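Local structure of putative transcriptional regulator protein, LacI family (Rhizobium etli, 3MIZ) at residues I137-I142 / S203-M208; N182-A187 / I210-A215. The protein probably acts as a LacI-family DNA-binding transcription regulator, a repressor whose effector-binding part resembles the periplasmic binding proteins. One frame throughout, in Å; residues are numbered along the deposited sequence.

Interaction 1 of 2, residues I137-I142 / S203-M208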
loop_
_atom_site.group_PDB
_atom_site.type_symbol
_atom_site.label_atom_id
_atom_site.label_comp_id
_atom_site.label_asym_id
_atom_site.label_seq_id
_atom_site.Cartn_x
_atom_site.Cartn_y
_atom_site.Cartn_z
ATOM N N ILE A 137 15.771 7.066 -13.715
ATOM C CA ILE A 137 15.430 8.025 -12.677
ATOM C C ILE A 137 15.518 7.270 -11.355
ATOM O O ILE A 137 14.756 6.326 -11.090
ATOM C CB ILE A 137 14.037 8.633 -12.915
ATOM C CG1 ILE A 137 13.997 9.286 -14.303
ATOM C CG2 ILE A 137 13.751 9.697 -11.879
ATOM C CD1 ILE A 137 12.700 10.009 -14.611
ATOM N N ARG A 138 16.494 7.687 -10.553
ATOM C CA ARG A 138 16.828 7.077 -9.272
ATOM C C ARG A 138 15.868 7.158 -8.098
ATOM O O ARG A 138 15.294 8.207 -7.798
ATOM C CB ARG A 138 18.177 7.628 -8.792
ATOM C CG ARG A 138 19.317 7.431 -9.774
ATOM C CD ARG A 138 20.531 8.241 -9.355
ATOM N NE ARG A 138 21.036 7.835 -8.043
ATOM C CZ ARG A 138 22.045 8.437 -7.420
ATOM N NH1 ARG A 138 22.650 9.472 -7.987
ATOM N NH2 ARG A 138 22.465 7.990 -6.244
ATOM N N LEU A 139 15.732 6.024 -7.423
ATOM C CA LEU A 139 14.922 5.917 -6.221
ATOM C C LEU A 139 15.804 6.535 -5.126
ATOM O O LEU A 139 17.016 6.694 -5.318
ATOM C CB LEU A 139 14.658 4.438 -5.912
ATOM C CG LEU A 139 13.888 4.053 -4.647
ATOM C CD1 LEU A 139 12.471 4.586 -4.703
ATOM C CD2 LEU A 139 13.875 2.535 -4.516
ATOM N N ASN A 140 15.193 6.886 -3.997
ATOM C CA ASN A 140 15.896 7.487 -2.860
ATOM C C ASN A 140 17.265 6.845 -2.629
ATOM O O ASN A 140 17.350 5.668 -2.297
ATOM C CB ASN A 140 15.054 7.337 -1.590
ATOM C CG ASN A 140 15.492 8.286 -0.484
ATOM O OD1 ASN A 140 16.674 8.610 -0.359
ATOM N ND2 ASN A 140 14.541 8.722 0.326
ATOM N N PRO A 141 18.357 7.617 -2.793
ATOM C CA PRO A 141 19.734 7.130 -2.606
ATOM C C PRO A 141 20.049 6.542 -1.231
ATOM O O PRO A 141 21.016 5.789 -1.080
ATOM C CB PRO A 141 20.584 8.365 -2.902
ATOM C CG PRO A 141 19.754 9.129 -3.863
ATOM C CD PRO A 141 18.360 9.007 -3.280
ATOM N N ILE A 142 19.248 6.884 -0.228
ATOM C CA ILE A 142 19.475 6.357 1.114
ATOM C C ILE A 142 19.172 4.862 1.132
ATOM O O ILE A 142 19.682 4.115 1.970
ATOM C CB ILE A 142 18.574 7.061 2.159
ATOM C CG1 ILE A 142 18.956 6.597 3.568
ATOM C CG2 ILE A 142 17.116 6.739 1.893
ATOM C CD1 ILE A 142 18.187 7.300 4.682
ATOM N N SER A 203 12.507 3.293 -14.529
ATOM C CA SER A 203 12.064 3.959 -13.317
ATOM C C SER A 203 12.640 3.262 -12.090
ATOM O O SER A 203 12.653 2.024 -12.013
ATOM C CB SER A 203 10.532 3.943 -13.253
ATOM O OG SER A 203 10.062 4.612 -12.098
ATOM N N GLY A 204 13.105 4.061 -11.130
ATOM C CA GLY A 204 13.665 3.514 -9.904
ATOM C C GLY A 204 12.782 2.395 -9.400
ATOM O O GLY A 204 13.278 1.338 -9.010
ATOM N N ASN A 205 11.476 2.639 -9.392
ATOM C CA ASN A 205 10.496 1.629 -8.993
ATOM C C ASN A 205 9.151 1.905 -9.670
ATOM O O ASN A 205 8.979 2.928 -10.343
ATOM C CB ASN A 205 10.332 1.544 -7.465
ATOM C CG ASN A 205 9.689 2.779 -6.856
ATOM O OD1 ASN A 205 9.204 3.661 -7.559
ATOM N ND2 ASN A 205 9.684 2.837 -5.526
ATOM N N ASP A 206 8.200 0.993 -9.493
ATOM C CA ASP A 206 6.892 1.138 -10.125
ATOM C C ASP A 206 6.132 2.390 -9.701
ATOM O O ASP A 206 5.511 3.047 -10.528
ATOM C CB ASP A 206 6.024 -0.092 -9.845
ATOM C CG ASP A 206 6.647 -1.375 -10.367
ATOM O OD1 ASP A 206 7.395 -1.315 -11.358
ATOM O OD2 ASP A 206 6.369 -2.450 -9.795
ATOM N N GLU A 207 6.177 2.717 -8.411
ATOM C CA GLU A 207 5.475 3.883 -7.918
ATOM C C GLU A 207 5.866 5.126 -8.726
ATOM O O GLU A 207 5.003 5.877 -9.178
ATOM C CB GLU A 207 5.800 4.092 -6.431
ATOM C CG GLU A 207 4.855 5.036 -5.745
ATOM C CD GLU A 207 5.102 5.127 -4.256
ATOM O OE1 GLU A 207 5.263 4.064 -3.615
ATOM O OE2 GLU A 207 5.123 6.258 -3.730
HETATM N N MSE A 208 7.172 5.320 -8.906
HETATM C CA MSE A 208 7.714 6.462 -9.649
HETATM C C MSE A 208 7.260 6.484 -11.116
HETATM O O MSE A 208 7.171 7.555 -11.739
HETATM C CB MSE A 208 9.251 6.426 -9.606
HETATM C CG MSE A 208 9.883 6.536 -8.221
HETATM SE SE MSE A 208 11.812 6.199 -8.304
HETATM C CE MSE A 208 12.306 7.798 -9.233
#
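Two neighbouring parallel strands end side by side here, I137 pairing with S203, and the close packing lies where the chain leaves the second of them. G204 N gives a weak hydrogen bond to I137 O, 2.8 Å long but bent to 124° at the hydrogen. A CB on G204 would collide with L139 N, I137 O and the selenium of M208, so glycine suits the spot. M208, present as selenomethionine, is bent at chi3 (70°), so its flexible, unbranched chain can tuck CE against the strand end, 3.3 Å from R138 O. The same methyl meets I137 CG2 at 3.6 Å, and SE lies beside L139. This is the switch from strand to helix in an alpha/beta domain of the periplasmic-binding-protein type, and N205 is the N-cap of helix 206-217: its OD1 accepts from M208 N at 2.9 Å, nearly straight (169°) and in the carbonyl plane. An alanine here, having no OD1 to accept from M208 N and no ND2 for L139 CD1 to rest on, would probably weaken the first turn of the helix. The looser side is that of L139 and N205, both partly exposed. L139 CD1 touches N205 ND2 at 3.4 Å, with R149 of helix 144-160 against both.

Interaction 2 of 2, residues N182-A187 / I210-A215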
loop_
_atom_site.group_PDB
_atom_site.type_symbol
_atom_site.label_atom_id
_atom_site.label_comp_id
_atom_site.label_asym_id
_atom_site.label_seq_id
_atom_site.Cartn_x
_atom_site.Cartn_y
_atom_site.Cartn_z
ATOM N N ASN A 182 9.871 15.021 -3.384
ATOM C CA ASN A 182 9.682 14.247 -4.606
ATOM C C ASN A 182 9.511 15.083 -5.876
ATOM O O ASN A 182 8.592 15.887 -5.980
ATOM C CB ASN A 182 8.483 13.317 -4.396
ATOM C CG ASN A 182 8.268 12.367 -5.552
ATOM O OD1 ASN A 182 8.100 12.796 -6.695
ATOM N ND2 ASN A 182 8.264 11.064 -5.262
ATOM N N TYR A 183 10.401 14.877 -6.844
ATOM C CA TYR A 183 10.357 15.631 -8.097
ATOM C C TYR A 183 10.512 14.737 -9.323
ATOM O O TYR A 183 11.148 15.127 -10.309
ATOM C CB TYR A 183 11.459 16.705 -8.106
ATOM C CG TYR A 183 12.781 16.248 -7.518
ATOM C CD1 TYR A 183 13.001 16.293 -6.142
ATOM C CD2 TYR A 183 13.802 15.742 -8.330
ATOM C CE1 TYR A 183 14.200 15.846 -5.582
ATOM C CE2 TYR A 183 15.008 15.293 -7.779
ATOM C CZ TYR A 183 15.197 15.347 -6.400
ATOM O OH TYR A 183 16.373 14.898 -5.830
ATOM N N VAL A 184 9.920 13.546 -9.267
ATOM C CA VAL A 184 10.019 12.597 -10.374
ATOM C C VAL A 184 9.433 13.169 -11.665
ATOM O O VAL A 184 10.068 13.110 -12.718
ATOM C CB VAL A 184 9.298 11.261 -10.039
ATOM C CG1 VAL A 184 9.495 10.272 -11.165
ATOM C CG2 VAL A 184 9.844 10.681 -8.726
ATOM N N PHE A 185 8.228 13.726 -11.583
ATOM C CA PHE A 185 7.582 14.300 -12.765
ATOM C C PHE A 185 8.463 15.362 -13.429
ATOM O O PHE A 185 8.665 15.348 -14.652
ATOM C CB PHE A 185 6.242 14.937 -12.383
ATOM C CG PHE A 185 5.536 15.602 -13.535
ATOM C CD1 PHE A 185 4.846 14.845 -14.480
ATOM C CD2 PHE A 185 5.589 16.987 -13.690
ATOM C CE1 PHE A 185 4.221 15.452 -15.560
ATOM C CE2 PHE A 185 4.967 17.608 -14.771
ATOM C CZ PHE A 185 4.281 16.839 -15.711
ATOM N N ALA A 186 8.975 16.285 -12.619
ATOM C CA ALA A 186 9.818 17.365 -13.122
ATOM C C ALA A 186 11.113 16.845 -13.726
ATOM O O ALA A 186 11.576 17.359 -14.746
ATOM C CB ALA A 186 10.122 18.367 -12.003
ATOM N N ALA A 187 11.698 15.827 -13.104
ATOM C CA ALA A 187 12.939 15.252 -13.603
ATOM C C ALA A 187 12.709 14.524 -14.928
ATOM O O ALA A 187 13.503 14.648 -15.853
ATOM C CB ALA A 187 13.525 14.295 -12.577
ATOM N N ILE A 210 4.427 6.091 -12.325
ATOM C CA ILE A 210 3.189 6.830 -12.517
ATOM C C ILE A 210 3.509 8.240 -13.018
ATOM O O ILE A 210 2.901 8.718 -13.971
ATOM C CB ILE A 210 2.379 6.962 -11.208
ATOM C CG1 ILE A 210 1.920 5.582 -10.723
ATOM C CG2 ILE A 210 1.146 7.847 -11.453
ATOM C CD1 ILE A 210 1.343 5.604 -9.303
ATOM N N GLN A 211 4.465 8.901 -12.371
ATOM C CA GLN A 211 4.842 10.264 -12.756
ATOM C C GLN A 211 5.534 10.347 -14.110
ATOM O O GLN A 211 5.391 11.350 -14.822
ATOM C CB GLN A 211 5.739 10.886 -11.683
ATOM C CG GLN A 211 5.024 11.055 -10.350
ATOM C CD GLN A 211 5.857 11.807 -9.339
ATOM O OE1 GLN A 211 6.234 12.963 -9.564
ATOM N NE2 GLN A 211 6.148 11.160 -8.217
ATOM N N ILE A 212 6.287 9.304 -14.461
ATOM C CA ILE A 212 6.992 9.257 -15.741
ATOM C C ILE A 212 5.986 9.032 -16.888
ATOM O O ILE A 212 6.153 9.558 -17.988
ATOM C CB ILE A 212 8.063 8.137 -15.735
ATOM C CG1 ILE A 212 9.049 8.387 -14.585
ATOM C CG2 ILE A 212 8.825 8.123 -17.062
ATOM C CD1 ILE A 212 10.050 7.283 -14.356
ATOM N N TYR A 213 4.951 8.237 -16.636
ATOM C CA TYR A 213 3.927 8.002 -17.659
ATOM C C TYR A 213 3.247 9.330 -17.957
ATOM O O TYR A 213 3.051 9.696 -19.115
ATOM C CB TYR A 213 2.863 7.020 -17.153
ATOM C CG TYR A 213 3.070 5.580 -17.574
ATOM C CD1 TYR A 213 4.254 4.904 -17.282
ATOM C CD2 TYR A 213 2.047 4.876 -18.212
ATOM C CE1 TYR A 213 4.415 3.557 -17.610
ATOM C CE2 TYR A 213 2.193 3.529 -18.539
ATOM C CZ TYR A 213 3.376 2.877 -18.235
ATOM O OH TYR A 213 3.513 1.542 -18.538
ATOM N N ILE A 214 2.879 10.045 -16.897
ATOM C CA ILE A 214 2.197 11.327 -17.042
ATOM C C ILE A 214 3.106 12.364 -17.696
ATOM O O ILE A 214 2.662 13.141 -18.546
ATOM C CB ILE A 214 1.681 11.835 -15.676
ATOM C CG1 ILE A 214 0.672 10.813 -15.111
ATOM C CG2 ILE A 214 1.017 13.206 -15.826
ATOM C CD1 ILE A 214 0.046 11.216 -13.812
ATOM N N ALA A 215 4.378 12.366 -17.310
ATOM C CA ALA A 215 5.330 13.298 -17.895
ATOM C C ALA A 215 5.414 13.077 -19.413
ATOM O O ALA A 215 5.377 14.025 -20.191
ATOM C CB ALA A 215 6.702 13.101 -17.262
HETATM O O HOH W 1 6.774 15.114 -8.117
#
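Q211 carries most of the polar work between the start of helix 184-192 and the middle of helix 206-217, and its side chain can be followed outward atom by atom. CB lies 3.8 Å from V184 CG1, a plain apolar touch at the foot of the chain. From there CG stands anti to the carbonyl carbon (chi1 -64°) and the chain runs on extended, crossing V184 at about a right angle, so that CD passes V184 CB. At the tip the amide divides its labour. OE1 accepts from F185 N at 2.9 Å, the donor lying well above the carbonyl plane, and a water lies 2.6 Å from Q211 OE1, also within reach of N182 O. NE2 donates an N-H to N182 OD1 at 3.0 Å, with that oxygen close to the Q211 amide plane; the two amides meet tip to tip, their planes 26° apart. N182 OD1 is gripped a second time by V184 N at 3.2 Å, the bond that makes an Asx turn just ahead of the helix, where Y183 is the N-cap residue. Glutamine thus serves a backbone N-H of the first helical turn from a neighbouring helix, within the periplasmic-binding-protein-like domain of the LacI family. Beside the amide the contact turns apolar. V184 CG1 meets I212 CG1 obliquely, two branched side chains suited to a buried helix face. F185 swings CG anti to its backbone N (chi1 178°), which carries the ring alongside the other helix. Its CE1 comes to 3.4 Å from A215 CA, an approach that the small side chain of alanine permits, and I214 C lies at the ring edge. K243 of the second subunit packs on F185 and Q211.

Overall arrangement
Helix 206-217 serves both contacts: interaction 1 takes its N-terminal end and the turn before it, interaction 2 the turns that follow. Their centres are about 11 Å apart, and they meet directly, the CD1 of I212 packing against S203 and I137 while V184 touches M208 O. Interaction 1 is partly buried and lies nearer the centre of the chain, joining adjacent strand ends through a weak backbone bond and the packing of M208, next to a cap that lies within one segment. Interaction 2, farther from the centre but mostly buried, sets helix against helix, with an amide-amide hydrogen bond and a water beside apolar side chains. Both reach the second subunit, interaction 2 through more of its residues.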